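Chlamydomonas reinhardtii THB1 (Chlamydomonas reinhardtii, PDB 6CII) binds heme in a monomeric 2-on-2 truncated globin fold and probably takes up oxygen or other small ligands at the iron. Local coordinates at residues A[8-16]-A[106-117]; A[20-29]-A[49-58]. All coordinates share one frame; numbering follows the deposited sequence.

Contact 1 (A[8-16]-A[106-117]); sequences DSLYSRMGG and VAQELKAEAMAI
The chain comes closest across this contact at Met14 and Val106, their CA atoms 6.5 Å apart, where the short helix 10-13 lies against the first turns of helix 108-126. Together they close one end of the truncated-globin fold. Ser9 is the N-cap of the short helix, its OG accepting from Ser12 N, and a Schellman motif at Gly15 ends it.

Leu10 is the knob in a hole made by Leu110, Glu113, Ala114 and Ile117. CG stands anti to the backbone N (chi1 170°), which carries the branch to the other helix; there CD1 lies near Leu110 O and CB, while CD2 drops onto Ala114 and meets Ile117 CD1 tip to tip at 3.7 Å. Met14 adds looser apolar contacts, its CE lying 4.3 Å from Val106 CG1. Phe61 packs against Leu10, Met14 and Ala114 as well.

At the outer side, Arg13 bends at chi3 (-74°), and its NH2 makes a salt bridge to Glu113 OE1 of 3.1 Å. The bond is nearly straight, lies in the guanidinium plane and meets the oxygen on its syn side, somewhat out of the carboxylate plane. An alanine in place of Glu113 would remove that acceptor and the CG beside Leu10 CD2, and would probably leave the Arg13 guanidinium without its charged mate here. A second bond helps fix the guanidinium: Arg13 NE donates to Asp8 O at 2.8 Å, approaching from above the carbonyl plane.

Contact 2 (A[20-29]-A[49-58]); sequences VEKAVDVFYE and QRRKQVAFMT. With HEM (protoporphyrin IX containing Fe), chain B; CYN (cyanide ion), chain C.
Arg50 reaches across from helix 46-60 to helix 16-33, and its side chain can be followed outward. CB rests near Val24 CG1, and CG lies 3.9 Å from Tyr28 CD2. From CG the chain runs extended (chi2 173°, chi3 151°), which carries NE across to the anti lone pair of Asp25 OD1 at 2.7 Å. At the tip, NH2 binds Asp25 O in its carbonyl plane and forms a salt bridge to Glu29 OE2 at 3.3 Å, while Tyr28 CB lies over one guanidinium face. Asp25 O thus serves both Arg50 NH2 and the helical Glu29 N.

Deeper in, Val24 CB packs on Val54 CG2 at 3.8 Å. The Tyr28 ring, with Phe27 CD2 over one face, carries its OH to the heme side. There OH accepts from Gln49 NE2 and from Gln53 NE2, each at 3.1 Å, the Gln49 bond lying in its amide plane. With two donors fixing its oxygen, Tyr28 OH donates to the cyanide N at 2.6 Å. The extended chain of Lys52 leads off from this cluster to the heme edge, where NZ donates to heme O2A. This tyrosine and glutamine network around the ligand is the distal site of a group I truncated hemoglobin.

Overall arrangement
Contact 2 lies nearer the centre of the chain and buries more surface, whereas contact 1 sits towards one end of the fold, away from the annotated sites. In sequence, contact 2 is nested inside the loop that contact 1 closes. They share no helix, but helix 10-13 leads directly into helix 16-33, and Tyr11 joins them by packing against Val20 and Thr58. Both place a salt bridge beside apolar packing: one arginine–glutamate pair in contact 1, an arginine held by two acids in contact 2. The main difference is at the heme: contact 2 adds buried polar groups, a tyrosine hydroxyl bonded to the cyanide and two glutamine amides that hold that hydroxyl, while contact 1 is chiefly aliphatic.

Contact 1 (A[8-16]-A[106-117])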
# COMPACT_ATOMS: atom_id res chain seq x y z
N ASP A 8 13.63 10.97 -11.29
CA ASP A 8 12.55 10.92 -12.25
C ASP A 8 11.54 9.82 -11.97
O ASP A 8 10.50 9.78 -12.62
CB ASP A 8 13.13 10.82 -13.66
CG ASP A 8 13.86 12.12 -14.08
OD1 ASP A 8 13.87 13.09 -13.28
OD2 ASP A 8 14.41 12.15 -15.18
N SER A 9 11.78 8.98 -10.96
CA SER A 9 10.80 7.98 -10.58
C SER A 9 9.59 8.64 -9.96
O SER A 9 9.64 9.78 -9.47
CB SER A 9 11.37 6.99 -9.57
OG SER A 9 11.69 7.65 -8.36
N LEU A 10 8.48 7.90 -9.97
CA LEU A 10 7.27 8.37 -9.30
C LEU A 10 7.55 8.63 -7.84
O LEU A 10 7.16 9.66 -7.30
CB LEU A 10 6.17 7.33 -9.45
CG LEU A 10 4.92 7.58 -8.60
CD1 LEU A 10 4.21 8.87 -9.05
CD2 LEU A 10 3.98 6.36 -8.64
N TYR A 11 8.23 7.69 -7.19
CA TYR A 11 8.67 7.85 -5.81
C TYR A 11 9.36 9.18 -5.58
O TYR A 11 8.99 9.94 -4.68
CB TYR A 11 9.62 6.71 -5.49
CG TYR A 11 10.24 6.73 -4.11
CD1 TYR A 11 11.57 7.15 -3.95
CD2 TYR A 11 9.54 6.28 -3.01
CE1 TYR A 11 12.17 7.12 -2.69
CE2 TYR A 11 10.13 6.25 -1.74
CZ TYR A 11 11.44 6.68 -1.60
OH TYR A 11 12.07 6.62 -0.37
N SER A 12 10.40 9.49 -6.37
CA SER A 12 11.11 10.74 -6.17
C SER A 12 10.21 11.94 -6.43
O SER A 12 10.24 12.92 -5.68
CB SER A 12 12.36 10.79 -7.04
OG SER A 12 13.20 9.75 -6.62
N ARG A 13 9.39 11.87 -7.49
CA ARG A 13 8.55 13.00 -7.87
C ARG A 13 7.48 13.29 -6.84
O ARG A 13 7.06 14.45 -6.67
CB ARG A 13 7.95 12.73 -9.24
CG ARG A 13 9.00 12.79 -10.38
CD ARG A 13 8.43 12.51 -11.78
NE ARG A 13 8.12 11.09 -12.00
CZ ARG A 13 6.88 10.63 -12.19
NH1 ARG A 13 5.86 11.47 -12.21
NH2 ARG A 13 6.66 9.34 -12.39
N MET A 14 7.02 12.27 -6.13
CA MET A 14 5.99 12.52 -5.14
C MET A 14 6.57 13.00 -3.81
O MET A 14 5.81 13.29 -2.89
CB MET A 14 5.11 11.27 -4.94
CG MET A 14 5.80 10.06 -4.34
SD MET A 14 4.83 8.52 -4.52
CE MET A 14 3.15 9.16 -4.33
N GLY A 15 7.89 13.12 -3.71
CA GLY A 15 8.51 13.58 -2.48
C GLY A 15 9.33 12.54 -1.77
O GLY A 15 9.84 12.81 -0.67
N GLY A 16 9.47 11.35 -2.34
CA GLY A 16 10.42 10.39 -1.81
C GLY A 16 10.02 9.84 -0.45
O GLY A 16 8.85 9.64 -0.14
N VAL A 106 -0.79 15.25 -2.89
CA VAL A 106 -0.09 14.68 -4.04
C VAL A 106 -0.76 15.16 -5.32
O VAL A 106 -1.98 15.12 -5.43
CB VAL A 106 -0.08 13.14 -3.93
CG1 VAL A 106 0.58 12.55 -5.15
CG2 VAL A 106 0.68 12.71 -2.68
N ALA A 107 0.04 15.60 -6.28
CA ALA A 107 -0.53 16.10 -7.53
C ALA A 107 -1.38 15.03 -8.21
O ALA A 107 -1.07 13.84 -8.16
CB ALA A 107 0.58 16.54 -8.47
N GLN A 108 -2.48 15.47 -8.84
CA GLN A 108 -3.45 14.53 -9.39
C GLN A 108 -2.81 13.52 -10.34
O GLN A 108 -3.16 12.33 -10.31
CB GLN A 108 -4.57 15.30 -10.08
CG GLN A 108 -5.55 14.44 -10.83
CD GLN A 108 -6.48 13.65 -9.91
OE1 GLN A 108 -6.69 14.02 -8.75
NE2 GLN A 108 -7.05 12.56 -10.44
N GLU A 109 -1.90 13.96 -11.20
CA GLU A 109 -1.27 13.02 -12.14
C GLU A 109 -0.44 11.97 -11.41
O GLU A 109 -0.43 10.80 -11.79
CB GLU A 109 -0.38 13.77 -13.14
CG GLU A 109 -1.07 14.82 -13.97
CD GLU A 109 -1.58 16.01 -13.17
OE1 GLU A 109 -1.05 16.29 -12.07
OE2 GLU A 109 -2.53 16.65 -13.65
N LEU A 110 0.27 12.38 -10.35
CA LEU A 110 1.08 11.43 -9.61
C LEU A 110 0.20 10.49 -8.80
O LEU A 110 0.47 9.29 -8.70
CB LEU A 110 2.06 12.17 -8.68
CG LEU A 110 2.98 13.17 -9.37
CD1 LEU A 110 4.03 13.70 -8.41
CD2 LEU A 110 3.64 12.51 -10.53
N LYS A 111 -0.87 11.03 -8.21
CA LYS A 111 -1.81 10.15 -7.51
C LYS A 111 -2.39 9.09 -8.45
O LYS A 111 -2.50 7.92 -8.08
CB LYS A 111 -2.93 10.98 -6.86
CG LYS A 111 -3.86 10.13 -6.00
CD LYS A 111 -4.86 11.03 -5.19
CE LYS A 111 -5.77 11.83 -6.10
NZ LYS A 111 -6.83 10.96 -6.62
N ALA A 112 -2.75 9.47 -9.69
CA ALA A 112 -3.31 8.50 -10.62
C ALA A 112 -2.29 7.43 -10.95
O ALA A 112 -2.63 6.24 -11.03
CB ALA A 112 -3.76 9.20 -11.91
N GLU A 113 -1.03 7.82 -11.16
CA GLU A 113 0.00 6.84 -11.45
C GLU A 113 0.16 5.87 -10.28
O GLU A 113 0.21 4.65 -10.47
CB GLU A 113 1.33 7.54 -11.73
CG GLU A 113 2.37 6.52 -12.18
CD GLU A 113 3.66 7.14 -12.70
OE1 GLU A 113 3.74 8.38 -12.80
OE2 GLU A 113 4.59 6.36 -13.00
N ALA A 114 0.27 6.42 -9.07
CA ALA A 114 0.44 5.58 -7.89
C ALA A 114 -0.72 4.62 -7.75
O ALA A 114 -0.53 3.42 -7.48
CB ALA A 114 0.58 6.46 -6.64
N MET A 115 -1.93 5.11 -7.97
CA MET A 115 -3.07 4.24 -7.74
C MET A 115 -3.21 3.20 -8.84
O MET A 115 -3.71 2.11 -8.59
CB MET A 115 -4.34 5.08 -7.59
CG MET A 115 -4.38 5.93 -6.33
SD MET A 115 -3.97 5.10 -4.77
CE MET A 115 -5.12 3.71 -4.85
N ALA A 116 -2.74 3.51 -10.05
CA ALA A 116 -2.73 2.47 -11.08
C ALA A 116 -1.72 1.38 -10.76
O ALA A 116 -1.96 0.20 -11.05
CB ALA A 116 -2.43 3.09 -12.44
N ILE A 117 -0.58 1.77 -10.20
CA ILE A 117 0.40 0.79 -9.75
C ILE A 117 -0.18 -0.08 -8.63
O ILE A 117 -0.04 -1.31 -8.65
CB ILE A 117 1.69 1.49 -9.31
CG1 ILE A 117 2.40 2.12 -10.50
CG2 ILE A 117 2.61 0.50 -8.60
CD1 ILE A 117 3.51 3.05 -10.11

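Contact 2 (A[20-29]-A[49-58])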
# COMPACT_ATOMS: atom_id res chain seq x y z
N VAL A 20 6.28 8.96 1.30
CA VAL A 20 5.77 7.60 1.41
C VAL A 20 5.57 7.20 2.87
O VAL A 20 4.56 6.60 3.23
CB VAL A 20 6.67 6.60 0.66
CG1 VAL A 20 6.17 5.15 0.88
CG2 VAL A 20 6.68 6.94 -0.82
N GLU A 21 6.53 7.55 3.73
CA GLU A 21 6.38 7.19 5.14
C GLU A 21 5.15 7.85 5.75
O GLU A 21 4.39 7.19 6.47
CB GLU A 21 7.65 7.53 5.91
CG GLU A 21 8.83 6.67 5.43
CD GLU A 21 9.98 6.62 6.42
OE1 GLU A 21 10.18 7.60 7.17
OE2 GLU A 21 10.70 5.60 6.42
N LYS A 22 4.92 9.14 5.46
CA LYS A 22 3.73 9.81 5.96
C LYS A 22 2.46 9.16 5.40
O LYS A 22 1.50 8.92 6.15
CB LYS A 22 3.77 11.30 5.59
CG LYS A 22 2.54 12.10 6.02
CD LYS A 22 2.41 12.16 7.52
CE LYS A 22 1.41 13.26 7.92
NZ LYS A 22 1.27 13.27 9.40
N ALA A 23 2.45 8.85 4.11
CA ALA A 23 1.25 8.26 3.53
C ALA A 23 0.94 6.92 4.18
O ALA A 23 -0.21 6.66 4.52
CB ALA A 23 1.41 8.10 2.01
N VAL A 24 1.96 6.09 4.38
CA VAL A 24 1.73 4.79 5.01
C VAL A 24 1.24 4.97 6.45
O VAL A 24 0.37 4.23 6.92
CB VAL A 24 3.00 3.92 4.93
CG1 VAL A 24 2.83 2.69 5.82
CG2 VAL A 24 3.22 3.47 3.50
N ASP A 25 1.78 5.96 7.17
CA ASP A 25 1.34 6.18 8.54
C ASP A 25 -0.14 6.55 8.58
O ASP A 25 -0.91 5.98 9.38
CB ASP A 25 2.22 7.26 9.17
CG ASP A 25 2.11 7.31 10.67
OD1 ASP A 25 1.96 6.25 11.31
OD2 ASP A 25 2.19 8.43 11.21
N VAL A 26 -0.57 7.48 7.73
CA VAL A 26 -1.97 7.92 7.70
C VAL A 26 -2.87 6.78 7.25
O VAL A 26 -3.94 6.54 7.82
CB VAL A 26 -2.14 9.14 6.77
CG1 VAL A 26 -3.66 9.45 6.57
CG2 VAL A 26 -1.41 10.36 7.32
N PHE A 27 -2.46 6.11 6.18
CA PHE A 27 -3.14 4.94 5.63
C PHE A 27 -3.48 3.93 6.72
O PHE A 27 -4.64 3.52 6.86
CB PHE A 27 -2.21 4.40 4.55
CG PHE A 27 -2.55 3.08 3.97
CD1 PHE A 27 -3.57 2.94 3.03
CD2 PHE A 27 -1.72 2.00 4.23
CE1 PHE A 27 -3.80 1.73 2.41
CE2 PHE A 27 -1.94 0.77 3.63
CZ PHE A 27 -2.99 0.63 2.70
N TYR A 28 -2.51 3.59 7.58
CA TYR A 28 -2.82 2.61 8.61
C TYR A 28 -3.60 3.20 9.78
O TYR A 28 -4.27 2.45 10.48
CB TYR A 28 -1.54 1.93 9.12
CG TYR A 28 -1.13 0.82 8.15
CD1 TYR A 28 -2.02 -0.21 7.83
CD2 TYR A 28 0.09 0.84 7.54
CE1 TYR A 28 -1.68 -1.20 6.93
CE2 TYR A 28 0.45 -0.16 6.64
CZ TYR A 28 -0.44 -1.16 6.35
OH TYR A 28 -0.05 -2.08 5.45
N GLU A 29 -3.50 4.51 10.05
CA GLU A 29 -4.42 5.08 11.05
C GLU A 29 -5.87 4.99 10.58
O GLU A 29 -6.76 4.69 11.39
CB GLU A 29 -4.04 6.53 11.39
CG GLU A 29 -2.68 6.64 12.14
CD GLU A 29 -2.61 5.89 13.50
OE1 GLU A 29 -3.63 5.41 14.01
OE2 GLU A 29 -1.51 5.78 14.07
N GLN A 49 4.56 -3.68 10.36
CA GLN A 49 3.76 -3.68 9.14
C GLN A 49 3.93 -2.37 8.38
O GLN A 49 3.99 -2.37 7.15
CB GLN A 49 2.29 -3.92 9.47
CG GLN A 49 1.39 -3.89 8.22
CD GLN A 49 1.75 -4.98 7.21
OE1 GLN A 49 2.31 -6.04 7.58
NE2 GLN A 49 1.46 -4.73 5.95
N ARG A 50 3.99 -1.24 9.09
CA ARG A 50 4.28 0.02 8.43
C ARG A 50 5.61 -0.04 7.69
O ARG A 50 5.70 0.40 6.54
CB ARG A 50 4.34 1.18 9.43
CG ARG A 50 2.99 1.61 9.99
CD ARG A 50 3.19 2.68 11.14
NE ARG A 50 2.03 3.54 11.17
CZ ARG A 50 0.87 3.20 11.71
NH1 ARG A 50 0.75 2.02 12.33
NH2 ARG A 50 -0.17 4.04 11.65
N ARG A 51 6.65 -0.56 8.34
CA ARG A 51 7.94 -0.65 7.67
C ARG A 51 7.84 -1.53 6.42
O ARG A 51 8.43 -1.20 5.38
CB ARG A 51 9.01 -1.19 8.63
CG ARG A 51 10.28 -1.61 7.91
CD ARG A 51 11.39 -2.01 8.88
NE ARG A 51 11.88 -0.86 9.63
CZ ARG A 51 12.75 0.03 9.14
NH1 ARG A 51 13.21 -0.10 7.91
NH2 ARG A 51 13.15 1.05 9.89
N LYS A 52 7.10 -2.64 6.50
CA LYS A 52 6.98 -3.49 5.32
C LYS A 52 6.25 -2.78 4.21
O LYS A 52 6.63 -2.90 3.03
CB LYS A 52 6.26 -4.78 5.69
CG LYS A 52 7.09 -5.70 6.55
CD LYS A 52 6.19 -6.84 6.99
CE LYS A 52 6.92 -8.00 7.60
NZ LYS A 52 5.87 -9.00 7.96
N GLN A 53 5.20 -2.03 4.55
CA GLN A 53 4.45 -1.36 3.50
C GLN A 53 5.26 -0.24 2.87
O GLN A 53 5.21 -0.05 1.65
CB GLN A 53 3.11 -0.83 4.07
CG GLN A 53 2.15 -0.31 2.99
CD GLN A 53 1.70 -1.42 2.04
OE1 GLN A 53 2.24 -1.61 0.95
NE2 GLN A 53 0.68 -2.13 2.46
N VAL A 54 6.02 0.50 3.67
CA VAL A 54 6.90 1.51 3.09
C VAL A 54 7.85 0.85 2.10
O VAL A 54 8.05 1.35 0.99
CB VAL A 54 7.67 2.28 4.19
CG1 VAL A 54 8.73 3.17 3.53
CG2 VAL A 54 6.69 3.12 5.00
N ALA A 55 8.44 -0.30 2.48
CA ALA A 55 9.41 -0.95 1.60
C ALA A 55 8.76 -1.38 0.29
O ALA A 55 9.34 -1.20 -0.80
CB ALA A 55 10.06 -2.15 2.31
N PHE A 56 7.54 -1.91 0.37
CA PHE A 56 6.86 -2.36 -0.83
C PHE A 56 6.50 -1.19 -1.72
O PHE A 56 6.76 -1.21 -2.93
CB PHE A 56 5.59 -3.14 -0.50
CG PHE A 56 4.86 -3.57 -1.74
CD1 PHE A 56 5.35 -4.61 -2.51
CD2 PHE A 56 3.73 -2.90 -2.17
CE1 PHE A 56 4.70 -4.99 -3.69
CE2 PHE A 56 3.08 -3.27 -3.35
CZ PHE A 56 3.57 -4.31 -4.09
N MET A 57 5.89 -0.15 -1.15
CA MET A 57 5.48 1.00 -1.94
C MET A 57 6.69 1.69 -2.56
O MET A 57 6.64 2.13 -3.71
CB MET A 57 4.70 1.98 -1.07
CG MET A 57 3.41 1.41 -0.55
SD MET A 57 2.21 1.31 -1.87
CE MET A 57 0.78 0.65 -1.02
N THR A 58 7.77 1.79 -1.79
CA THR A 58 8.99 2.39 -2.32
C THR A 58 9.46 1.65 -3.56
O THR A 58 9.82 2.27 -4.58
CB THR A 58 10.06 2.35 -1.22
OG1 THR A 58 9.65 3.17 -0.11
CG2 THR A 58 11.38 2.87 -1.75
CHA HEM B . 0.70 -7.92 4.68
CHB HEM B . 0.79 -5.08 0.70
CHC HEM B . -4.12 -5.42 0.41
CHD HEM B . -4.17 -7.43 4.93
C1A HEM B . 1.10 -7.16 3.62
C2A HEM B . 2.48 -6.84 3.32
C3A HEM B . 2.50 -6.06 2.24
C4A HEM B . 1.16 -5.82 1.80
CMA HEM B . 3.72 -5.44 1.52
CAA HEM B . 3.67 -7.38 4.15
CBA HEM B . 4.02 -8.76 3.59
CGA HEM B . 5.30 -9.25 4.22
O1A HEM B . 6.37 -8.94 3.65
O2A HEM B . 5.23 -9.93 5.27
C1B HEM B . -0.53 -4.93 0.33
C2B HEM B . -0.96 -4.11 -0.77
C3B HEM B . -2.29 -4.18 -0.86
C4B HEM B . -2.79 -5.06 0.18
CMB HEM B . -0.01 -3.30 -1.67
CAB HEM B . -3.09 -3.42 -1.94
CBB HEM B . -4.36 -3.08 -1.78
C1C HEM B . -4.52 -5.99 1.61
C2C HEM B . -5.89 -6.26 2.01
C3C HEM B . -5.88 -6.82 3.24
C4C HEM B . -4.51 -6.89 3.70
CMC HEM B . -7.09 -5.97 1.09
CAC HEM B . -7.06 -7.28 4.13
CBC HEM B . -8.11 -6.48 4.24
C1D HEM B . -2.83 -7.67 5.22
C2D HEM B . -2.40 -8.22 6.48
C3D HEM B . -1.06 -8.37 6.44
C4D HEM B . -0.60 -7.93 5.15
CMD HEM B . -3.35 -8.54 7.65
CAD HEM B . -0.18 -8.92 7.58
CBD HEM B . -0.31 -10.45 7.62
CGD HEM B . 0.53 -10.99 8.76
O1D HEM B . -0.01 -11.79 9.56
O2D HEM B . 1.73 -10.63 8.85
NA HEM B . 0.34 -6.52 2.66
NB HEM B . -1.68 -5.49 0.90
NC HEM B . -3.69 -6.42 2.66
ND HEM B . -1.69 -7.49 4.43
FE HEM B . -1.65 -6.49 2.67
C CYN C . -1.84 -4.70 3.61
N CYN C . -1.66 -3.76 4.23